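Uncharacterized lipoprotein GfcB (Escherichia coli K12, PDB 2IN5) is of unknown function but, as a predicted membrane-attached lipoprotein and relative of YjbF, is probably connected with group 4 capsule polysaccharide. Local coordinates at residues T36-L39 and Q45-F48; V49-I54 and S59-Q64; G74-T79 and N84-V89; E136-A141 and T166-S171. One frame throughout, in Å; residues are numbered along the deposited sequence.

Along the chain the four contacts follow one another in series, each closing before the next opens. Interactions 1 and 2 are successive beta hairpins with strand 47-55 in common; their centres lie 11 Å apart, and they meet where Met-37 and Thr-36 pack against Trp-61. Interaction 3 brings together strands 75-80 and 86-89, about 14 Å from interaction 2 between centres. Interaction 4, between strands 120-140 and 161-170, lies across the chain's centre from interaction 3, centres 22 Å apart, yet Arg-75 still touches Phe-167. Interactions 1 and 2 join neighbouring strands; 3 and 4 join non-neighbours, the former by a few bonds and leucine packing, the latter by side chains across strand 143-156.

Interaction 1: residues T36-L39 and Q45-F48; sequences TMYL and QRIF
The guanidinium of Arg-46 lies flat on the phenol ring of Tyr-38, the two planes only 16° apart and the CZ of Arg-46 3.9 Å from the ring centroid, a cation-pi stack. The arginine reaches it by bending at chi2 and again at chi3 (-74°), which folds the chain over the ring; on the way Arg-46 CD presses on the same face, 3.4 Å from Tyr-38 CD2, as a CH-pi contact. Arginine suits this exposed site because its methylenes and its flat cation can both use one aromatic face. Phe-48, the non-hydrogen-bonded partner of Tyr-38, comes at an oblique tilt, ring planes 62° apart, with its CD1 3.4 Å from Tyr-38 CE2. The far end, Phe-48 CZ, rests 3.4 Å from Thr-36 CB. Beyond, Ile-29 of helix 26-31 touches both rings. On the opposite face of the sheet from Tyr-38 and Phe-48, Leu-39 and Ile-47 lie side by side, Leu-39 CB 3.6 Å from Ile-47 CG1, and their backbones exchange two bonds: Leu-39 N to Ile-47 O at 2.8 Å and Ile-47 N to Leu-39 O at 2.9 Å. An alanine in place of Tyr-38 is likely to let the Arg-46 side chain swing loose and to strip Phe-48 of its aromatic neighbour. The chemistry is divided: Phe-48, Leu-39 and Thr-36 are buried, while the ring of Tyr-38 probably stabilises the cation of exposed Arg-46.

Interaction 2: residues V49-I54 and S59-Q64; sequences VVLGYI and SKWLSQ
Val-50 and Leu-62 exchange two backbone bonds, Val-50 N to Leu-62 O at 3.0 Å and Leu-62 N to Val-50 O at 2.7 Å, so both amides of this buried pair are paid for. The carbonyl of Val-50 also receives a CA-H...O contact from Trp-61. Further along, Lys-60 faces two residues at once: its O accepts Gly-52 N at 3.0 Å, in a rather bent bond, while its N donates to Tyr-53 O at 2.9 Å. This is a classic beta bulge, and it suits glycine, since a beta carbon on Gly-52 would run into Leu-62 CD1. Side chains fill in around these bonds. Leu-51 CB sits over the face of the Trp-61 indole, 3.9 Å from the centroid of its six-membered ring, and the aliphatic part of Lys-60 passes Tyr-53, Lys-60 CB 3.7 Å from Tyr-53 CE1. The polar tips find partners beyond the two segments: Trp-61 NE1 bonds Thr-71 OG1 on strand 68-72, Lys-60 NZ forms a salt bridge with Glu-55 on the hairpin's own strand 47-55, and Ser-63 OG takes the amide of Ala-67, a little further on. Ser-59 OG meets Gln-5 of the second subunit, and Tyr-53 stacks on Tyr-53 of that subunit. Four bonds thus satisfy the groups facing across the hairpin, even at the bulge, while alternate residues pair outward with Met-37, Ser-35 and strand 68-72.

Interaction 3: residues G74-T79 and N84-V89; sequences GRLLKT and NNLLEV
The hydroxyl of Thr-79 stands in for a backbone carbonyl: Leu-86 N donates to Thr-79 OG1 at 2.8 Å, while the return bond, Thr-79 N to Leu-86 O at 3.1 Å, is an isolated backbone-to-backbone bond. With OG1 set between its own N and carbonyl carbon (chi1 60°), the hydroxyl is turned to segment 84-89, where Thr-79 OG1 also donates to Asn-85 OD1 at 3.2 Å, in the amide plane and on a lone pair. That oxygen additionally accepts the amide of Leu-82. A valine in place of Thr-79 would probably strand the Leu-86 amide without an acceptor and take one of the two donors from the Asn-85 oxygen. Leucine and valine methyls fill the contact where regular strand pairing is absent: Leu-86 CD2 slides past Leu-76, 3.7 Å from its CG, and Leu-77 CD2 crosses Val-89 at about a right angle, 4.1 Å from its CB. Apart from that one backbone bond, each strand pairs with another neighbour and is bent there by a classic bulge: Leu-77 and Lys-78 face Val-70 on strand 68-72, while Leu-87 and Glu-88 face Leu-114 on strand 108-117.

Interaction 4: residues E136-A141 and T166-S171; sequences ETLNIA and TFWVDS
Trp-168 meets Leu-138 and Glu-136 from its first side-chain atom to the nitrogen of its indole. At the root, Trp-168 CB lies 3.7 Å from Leu-138 CD1. With CG anti to the carbonyl carbon (chi1 -75°), the indole extends toward strand 120-140, and Trp-168 CG makes the nearest apolar approach, 3.6 Å from Leu-138 CD1. Trp-168 CD1 is 3.7 Å from Leu-138 CD1 too, so the methyl sits over the face of the five-membered ring as a CH-pi contact, the leucine crossing the indole at about a right angle. At the nitrogen the character changes: Trp-168 NE1 donates to Glu-136 OE1 at 2.9 Å in a nearly straight bond, N-H...O 172°. The carboxylate oxygen lies in the ring plane but is approached from above the carboxylate plane, and the two planes stand 86° apart. Over the benzo end, on the face away from Leu-138, lies Thr-166 CG2, from two residues earlier on the same strand, 3.6 Å from Trp-168 CH2. Strand 143-156 runs between the two strands, taking backbone bonds from both, so that the long tryptophan, the extended glutamate and the leucine are what let second neighbours meet. Tryptophan fits because it offers a broad apolar face and one N-H at its edge. Leucine and threonine methyls bury the faces, and the hydrogen bond, probably strengthened by the negative charge of the carboxylate, satisfies the one polar atom and fixes the rotation of the ring.

Interaction 1: residues T36-L39 and Q45-F48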
# COMPACT_ATOMS: atom_id res chain seq x y z
N THR A 36 3.76 15.76 -0.90
CA THR A 36 2.56 16.04 -1.66
C THR A 36 2.96 16.35 -3.08
O THR A 36 4.14 16.49 -3.38
CB THR A 36 1.77 17.22 -1.04
OG1 THR A 36 2.60 18.39 -0.98
CG2 THR A 36 1.31 16.87 0.36
N MSE A 37 1.98 16.46 -3.96
CA MSE A 37 2.25 16.68 -5.37
C MSE A 37 1.09 17.38 -6.12
O MSE A 37 -0.08 17.29 -5.72
CB MSE A 37 2.52 15.31 -5.99
CG MSE A 37 2.64 15.28 -7.50
SE MSE A 37 1.66 13.77 -8.23
CE MSE A 37 2.71 12.34 -7.47
N TYR A 38 1.42 18.08 -7.20
CA TYR A 38 0.41 18.73 -8.04
C TYR A 38 0.33 17.87 -9.28
O TYR A 38 1.32 17.68 -9.98
CB TYR A 38 0.83 20.15 -8.43
CG TYR A 38 0.47 21.19 -7.39
CD1 TYR A 38 1.34 22.25 -7.10
CD2 TYR A 38 -0.71 21.10 -6.65
CE1 TYR A 38 1.05 23.17 -6.09
CE2 TYR A 38 -1.01 22.01 -5.65
CZ TYR A 38 -0.13 23.05 -5.37
OH TYR A 38 -0.42 23.93 -4.37
N LEU A 39 -0.85 17.32 -9.55
CA LEU A 39 -1.05 16.47 -10.71
C LEU A 39 -1.82 17.19 -11.80
O LEU A 39 -2.77 17.91 -11.53
CB LEU A 39 -1.82 15.20 -10.31
CG LEU A 39 -2.32 14.34 -11.48
CD1 LEU A 39 -1.12 13.86 -12.29
CD2 LEU A 39 -3.13 13.15 -10.98
N GLN A 45 -6.82 20.43 -15.38
CA GLN A 45 -6.70 21.24 -14.19
C GLN A 45 -5.83 20.58 -13.12
O GLN A 45 -5.91 19.38 -12.90
CB GLN A 45 -8.09 21.53 -13.62
CG GLN A 45 -8.08 22.47 -12.44
CD GLN A 45 -7.55 23.85 -12.80
OE1 GLN A 45 -7.16 24.62 -11.92
NE2 GLN A 45 -7.55 24.17 -14.09
N ARG A 46 -5.02 21.39 -12.46
CA ARG A 46 -4.13 20.90 -11.42
C ARG A 46 -4.89 20.42 -10.20
O ARG A 46 -5.79 21.11 -9.71
CB ARG A 46 -3.17 22.02 -11.01
CG ARG A 46 -2.48 21.76 -9.71
CD ARG A 46 -2.23 23.06 -8.96
NE ARG A 46 -1.15 23.85 -9.56
CZ ARG A 46 -0.63 24.93 -9.00
NH1 ARG A 46 -1.08 25.36 -7.83
NH2 ARG A 46 0.37 25.58 -9.60
N ILE A 47 -4.54 19.24 -9.70
CA ILE A 47 -5.18 18.71 -8.50
C ILE A 47 -4.11 18.37 -7.48
O ILE A 47 -2.98 18.04 -7.83
CB ILE A 47 -6.01 17.43 -8.78
CG1 ILE A 47 -5.08 16.25 -9.07
CG2 ILE A 47 -6.92 17.64 -9.98
CD1 ILE A 47 -5.77 14.94 -9.06
N PHE A 48 -4.49 18.45 -6.21
CA PHE A 48 -3.59 18.17 -5.10
C PHE A 48 -3.66 16.70 -4.72
O PHE A 48 -4.74 16.16 -4.49
CB PHE A 48 -3.98 19.03 -3.90
CG PHE A 48 -2.91 19.12 -2.86
CD1 PHE A 48 -1.71 19.75 -3.14
CD2 PHE A 48 -3.10 18.57 -1.60
CE1 PHE A 48 -0.70 19.84 -2.19
CE2 PHE A 48 -2.10 18.65 -0.63
CZ PHE A 48 -0.90 19.29 -0.93

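Interaction 2: residues V49-I54 and S59-Q64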
# COMPACT_ATOMS: atom_id res chain seq x y z
N VAL A 49 -2.49 16.06 -4.65
CA VAL A 49 -2.38 14.64 -4.30
C VAL A 49 -1.41 14.48 -3.13
O VAL A 49 -0.45 15.24 -3.00
CB VAL A 49 -1.88 13.84 -5.54
CG1 VAL A 49 -1.71 12.39 -5.19
CG2 VAL A 49 -2.86 13.99 -6.69
N VAL A 50 -1.66 13.51 -2.26
CA VAL A 50 -0.80 13.31 -1.10
C VAL A 50 -0.14 11.92 -1.14
O VAL A 50 -0.69 10.99 -1.74
CB VAL A 50 -1.63 13.48 0.21
CG1 VAL A 50 -2.73 12.44 0.26
CG2 VAL A 50 -0.75 13.37 1.42
N LEU A 51 1.04 11.77 -0.53
CA LEU A 51 1.72 10.48 -0.52
C LEU A 51 1.20 9.70 0.66
O LEU A 51 1.50 10.00 1.81
CB LEU A 51 3.24 10.63 -0.40
CG LEU A 51 4.10 9.36 -0.21
CD1 LEU A 51 3.86 8.36 -1.35
CD2 LEU A 51 5.56 9.76 -0.15
N GLY A 52 0.39 8.68 0.36
CA GLY A 52 -0.18 7.87 1.41
C GLY A 52 0.80 6.88 2.01
O GLY A 52 0.92 6.79 3.22
N TYR A 53 1.51 6.13 1.16
CA TYR A 53 2.44 5.14 1.68
C TYR A 53 3.39 4.61 0.64
O TYR A 53 3.20 4.82 -0.56
CB TYR A 53 1.66 3.99 2.31
CG TYR A 53 0.49 3.54 1.47
CD1 TYR A 53 0.66 2.63 0.42
CD2 TYR A 53 -0.79 4.03 1.71
CE1 TYR A 53 -0.42 2.22 -0.36
CE2 TYR A 53 -1.88 3.63 0.93
CZ TYR A 53 -1.69 2.73 -0.10
OH TYR A 53 -2.77 2.33 -0.85
N ILE A 54 4.43 3.92 1.09
CA ILE A 54 5.42 3.37 0.16
C ILE A 54 5.58 1.87 0.36
O ILE A 54 5.73 1.41 1.49
CB ILE A 54 6.79 4.05 0.33
CG1 ILE A 54 6.63 5.58 0.24
CG2 ILE A 54 7.75 3.56 -0.74
CD1 ILE A 54 7.91 6.35 0.54
N SER A 59 6.07 4.57 -4.54
CA SER A 59 5.33 5.64 -3.87
C SER A 59 3.88 5.66 -4.31
O SER A 59 3.60 5.83 -5.49
CB SER A 59 5.97 7.00 -4.18
OG SER A 59 7.29 7.09 -3.67
N LYS A 60 2.95 5.49 -3.37
CA LYS A 60 1.53 5.51 -3.73
C LYS A 60 0.86 6.81 -3.30
O LYS A 60 0.66 7.04 -2.11
CB LYS A 60 0.80 4.34 -3.09
CG LYS A 60 1.01 3.01 -3.78
CD LYS A 60 2.31 2.36 -3.40
CE LYS A 60 2.42 0.99 -4.06
NZ LYS A 60 1.24 0.14 -3.75
N TRP A 61 0.51 7.64 -4.28
CA TRP A 61 -0.14 8.93 -4.04
C TRP A 61 -1.66 8.85 -4.15
O TRP A 61 -2.20 8.25 -5.08
CB TRP A 61 0.39 9.97 -5.02
CG TRP A 61 1.88 9.98 -5.13
CD1 TRP A 61 2.67 9.07 -5.79
CD2 TRP A 61 2.78 10.93 -4.55
NE1 TRP A 61 3.99 9.40 -5.66
CE2 TRP A 61 4.10 10.54 -4.90
CE3 TRP A 61 2.61 12.08 -3.77
CZ2 TRP A 61 5.23 11.26 -4.50
CZ3 TRP A 61 3.74 12.80 -3.37
CH2 TRP A 61 5.03 12.38 -3.74
N LEU A 62 -2.35 9.47 -3.20
CA LEU A 62 -3.81 9.45 -3.16
C LEU A 62 -4.45 10.81 -3.37
O LEU A 62 -4.03 11.79 -2.77
CB LEU A 62 -4.26 8.90 -1.81
CG LEU A 62 -3.80 7.47 -1.53
CD1 LEU A 62 -4.00 7.15 -0.07
CD2 LEU A 62 -4.58 6.52 -2.42
N SER A 63 -5.49 10.86 -4.20
CA SER A 63 -6.18 12.13 -4.44
C SER A 63 -7.38 12.25 -3.50
O SER A 63 -7.58 11.41 -2.62
CB SER A 63 -6.65 12.21 -5.89
OG SER A 63 -7.74 11.34 -6.09
N GLN A 64 -8.18 13.29 -3.69
CA GLN A 64 -9.37 13.50 -2.86
C GLN A 64 -10.47 12.51 -3.23
O GLN A 64 -11.22 12.06 -2.36
CB GLN A 64 -9.89 14.93 -3.03
CG GLN A 64 -10.97 15.31 -2.02
CD GLN A 64 -11.61 16.66 -2.31
OE1 GLN A 64 -10.91 17.67 -2.46
NE2 GLN A 64 -12.93 16.69 -2.38

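Interaction 3: residues G74-T79 and N84-V89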
# COMPACT_ATOMS: atom_id res chain seq x y z
N GLY A 74 9.54 10.21 -9.74
CA GLY A 74 8.94 10.94 -10.84
C GLY A 74 8.42 10.13 -12.01
O GLY A 74 7.67 10.65 -12.84
N ARG A 75 8.83 8.86 -12.08
CA ARG A 75 8.40 7.98 -13.16
C ARG A 75 7.04 7.37 -12.84
O ARG A 75 6.84 6.82 -11.76
CB ARG A 75 9.40 6.84 -13.37
CG ARG A 75 9.02 5.89 -14.51
CD ARG A 75 9.17 6.57 -15.86
NE ARG A 75 10.56 6.67 -16.26
CZ ARG A 75 11.00 7.17 -17.41
NH1 ARG A 75 10.14 7.64 -18.31
NH2 ARG A 75 12.30 7.19 -17.67
N LEU A 76 6.12 7.46 -13.79
CA LEU A 76 4.79 6.90 -13.60
C LEU A 76 4.85 5.41 -13.93
O LEU A 76 5.23 5.02 -15.05
CB LEU A 76 3.79 7.60 -14.50
CG LEU A 76 2.35 7.17 -14.22
CD1 LEU A 76 1.97 7.52 -12.78
CD2 LEU A 76 1.42 7.85 -15.21
N LEU A 77 4.48 4.59 -12.95
CA LEU A 77 4.48 3.14 -13.10
C LEU A 77 3.10 2.50 -13.12
O LEU A 77 2.92 1.42 -13.69
CB LEU A 77 5.29 2.51 -11.97
CG LEU A 77 6.75 2.93 -11.91
CD1 LEU A 77 7.33 2.44 -10.61
CD2 LEU A 77 7.53 2.38 -13.11
N LYS A 78 2.11 3.15 -12.51
CA LYS A 78 0.77 2.59 -12.48
C LYS A 78 -0.24 3.58 -11.92
O LYS A 78 0.09 4.39 -11.07
CB LYS A 78 0.78 1.31 -11.63
CG LYS A 78 -0.52 0.53 -11.61
CD LYS A 78 -0.47 -0.55 -10.54
CE LYS A 78 -1.84 -1.20 -10.33
NZ LYS A 78 -1.96 -1.78 -8.96
N THR A 79 -1.47 3.53 -12.43
CA THR A 79 -2.54 4.40 -11.93
C THR A 79 -3.78 3.56 -11.66
O THR A 79 -3.97 2.49 -12.25
CB THR A 79 -2.91 5.53 -12.93
OG1 THR A 79 -3.36 4.97 -14.17
CG2 THR A 79 -1.71 6.44 -13.18
N ASN A 84 -8.59 6.63 -17.71
CA ASN A 84 -7.67 5.73 -18.38
C ASN A 84 -6.53 5.46 -17.42
O ASN A 84 -6.03 6.38 -16.77
CB ASN A 84 -7.15 6.36 -19.67
CG ASN A 84 -8.25 6.64 -20.66
OD1 ASN A 84 -9.23 5.90 -20.73
ND2 ASN A 84 -8.09 7.69 -21.45
N ASN A 85 -6.12 4.20 -17.33
CA ASN A 85 -5.08 3.80 -16.39
C ASN A 85 -3.84 3.14 -16.98
O ASN A 85 -3.92 2.42 -17.97
CB ASN A 85 -5.66 2.85 -15.35
CG ASN A 85 -6.75 3.49 -14.52
OD1 ASN A 85 -6.50 4.42 -13.77
ND2 ASN A 85 -7.97 2.97 -14.63
N LEU A 86 -2.70 3.39 -16.36
CA LEU A 86 -1.47 2.75 -16.80
C LEU A 86 -1.54 1.46 -15.99
O LEU A 86 -1.67 1.50 -14.77
CB LEU A 86 -0.25 3.60 -16.42
CG LEU A 86 1.14 2.97 -16.57
CD1 LEU A 86 1.44 2.59 -18.01
CD2 LEU A 86 2.16 3.98 -16.07
N LEU A 87 -1.46 0.32 -16.65
CA LEU A 87 -1.58 -0.94 -15.93
C LEU A 87 -0.27 -1.61 -15.57
O LEU A 87 -0.18 -2.30 -14.56
CB LEU A 87 -2.45 -1.93 -16.73
CG LEU A 87 -3.89 -1.50 -16.99
CD1 LEU A 87 -4.63 -2.61 -17.73
CD2 LEU A 87 -4.59 -1.20 -15.66
N GLU A 88 0.75 -1.41 -16.38
CA GLU A 88 2.01 -2.04 -16.07
C GLU A 88 3.13 -1.43 -16.86
O GLU A 88 2.92 -0.87 -17.93
CB GLU A 88 1.98 -3.55 -16.37
CG GLU A 88 3.23 -4.26 -15.85
CD GLU A 88 3.45 -5.70 -16.35
OE1 GLU A 88 4.25 -6.41 -15.69
OE2 GLU A 88 2.87 -6.13 -17.38
N VAL A 89 4.32 -1.51 -16.28
CA VAL A 89 5.53 -1.05 -16.92
C VAL A 89 6.51 -2.15 -16.56
O VAL A 89 6.63 -2.53 -15.40
CB VAL A 89 6.04 0.29 -16.36
CG1 VAL A 89 7.31 0.70 -17.11
CG2 VAL A 89 4.98 1.37 -16.51

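Interaction 4: residues E136-A141 and T166-S171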
# COMPACT_ATOMS: atom_id res chain seq x y z
N GLU A 136 18.61 24.34 -14.56
CA GLU A 136 17.40 25.14 -14.48
C GLU A 136 16.95 25.23 -13.05
O GLU A 136 17.01 24.26 -12.30
CB GLU A 136 16.26 24.55 -15.31
CG GLU A 136 15.24 25.63 -15.65
CD GLU A 136 13.91 25.11 -16.17
OE1 GLU A 136 13.89 24.16 -16.99
OE2 GLU A 136 12.87 25.69 -15.77
N THR A 137 16.49 26.41 -12.66
CA THR A 137 16.00 26.63 -11.31
C THR A 137 14.49 26.77 -11.38
O THR A 137 13.96 27.55 -12.18
CB THR A 137 16.60 27.91 -10.69
OG1 THR A 137 18.02 27.75 -10.55
CG2 THR A 137 15.99 28.19 -9.32
N LEU A 138 13.80 26.00 -10.55
CA LEU A 138 12.34 26.03 -10.49
C LEU A 138 11.92 26.57 -9.15
O LEU A 138 12.61 26.37 -8.15
CB LEU A 138 11.77 24.61 -10.63
CG LEU A 138 12.07 23.78 -11.89
CD1 LEU A 138 11.42 22.41 -11.76
CD2 LEU A 138 11.55 24.51 -13.10
N ASN A 139 10.79 27.26 -9.12
CA ASN A 139 10.28 27.78 -7.87
C ASN A 139 9.07 26.93 -7.54
O ASN A 139 8.09 26.92 -8.27
CB ASN A 139 9.87 29.25 -7.99
CG ASN A 139 9.35 29.81 -6.69
OD1 ASN A 139 8.15 29.73 -6.39
ND2 ASN A 139 10.26 30.35 -5.89
N ILE A 140 9.17 26.20 -6.43
CA ILE A 140 8.11 25.29 -6.02
C ILE A 140 7.76 25.53 -4.56
O ILE A 140 8.61 25.40 -3.68
CB ILE A 140 8.58 23.83 -6.17
CG1 ILE A 140 8.90 23.54 -7.64
CG2 ILE A 140 7.53 22.89 -5.62
CD1 ILE A 140 9.72 22.28 -7.85
N ALA A 141 6.49 25.86 -4.31
CA ALA A 141 6.04 26.12 -2.95
C ALA A 141 6.84 27.30 -2.40
O ALA A 141 7.19 27.33 -1.22
CB ALA A 141 6.23 24.89 -2.07
N THR A 166 10.25 15.02 -19.93
CA THR A 166 11.25 15.86 -19.29
C THR A 166 11.21 15.62 -17.79
O THR A 166 10.14 15.49 -17.20
CB THR A 166 10.99 17.35 -19.59
OG1 THR A 166 10.90 17.54 -21.01
CG2 THR A 166 12.12 18.22 -19.06
N PHE A 167 12.38 15.55 -17.17
CA PHE A 167 12.49 15.31 -15.74
C PHE A 167 13.44 16.32 -15.10
O PHE A 167 14.60 16.42 -15.49
CB PHE A 167 13.01 13.89 -15.48
CG PHE A 167 12.12 12.81 -16.04
CD1 PHE A 167 11.00 12.38 -15.35
CD2 PHE A 167 12.39 12.27 -17.30
CE1 PHE A 167 10.15 11.42 -15.89
CE2 PHE A 167 11.55 11.31 -17.85
CZ PHE A 167 10.42 10.88 -17.15
N TRP A 168 12.94 17.08 -14.13
CA TRP A 168 13.73 18.08 -13.41
C TRP A 168 14.27 17.46 -12.13
O TRP A 168 13.51 17.24 -11.17
CB TRP A 168 12.86 19.27 -13.07
CG TRP A 168 12.61 20.13 -14.25
CD1 TRP A 168 13.35 21.20 -14.66
CD2 TRP A 168 11.54 19.99 -15.20
NE1 TRP A 168 12.81 21.74 -15.80
CE2 TRP A 168 11.70 21.03 -16.15
CE3 TRP A 168 10.47 19.10 -15.33
CZ2 TRP A 168 10.82 21.19 -17.22
CZ3 TRP A 168 9.59 19.27 -16.40
CH2 TRP A 168 9.77 20.31 -17.33
N VAL A 169 15.57 17.21 -12.11
CA VAL A 169 16.23 16.56 -10.97
C VAL A 169 17.01 17.48 -10.05
O VAL A 169 17.77 18.33 -10.50
CB VAL A 169 17.21 15.47 -11.47
CG1 VAL A 169 17.79 14.71 -10.29
CG2 VAL A 169 16.50 14.53 -12.43
N ASP A 170 16.84 17.29 -8.75
CA ASP A 170 17.58 18.06 -7.76
C ASP A 170 19.05 17.62 -7.89
O ASP A 170 19.39 16.50 -7.53
CB ASP A 170 17.07 17.75 -6.36
CG ASP A 170 17.76 18.57 -5.29
OD1 ASP A 170 18.99 18.44 -5.13
OD2 ASP A 170 17.07 19.36 -4.62
N SER A 171 19.90 18.52 -8.38
CA SER A 171 21.32 18.22 -8.60
C SER A 171 22.15 17.78 -7.40
O SER A 171 23.32 17.43 -7.56
CB SER A 171 21.99 19.44 -9.24
OG SER A 171 22.00 20.54 -8.36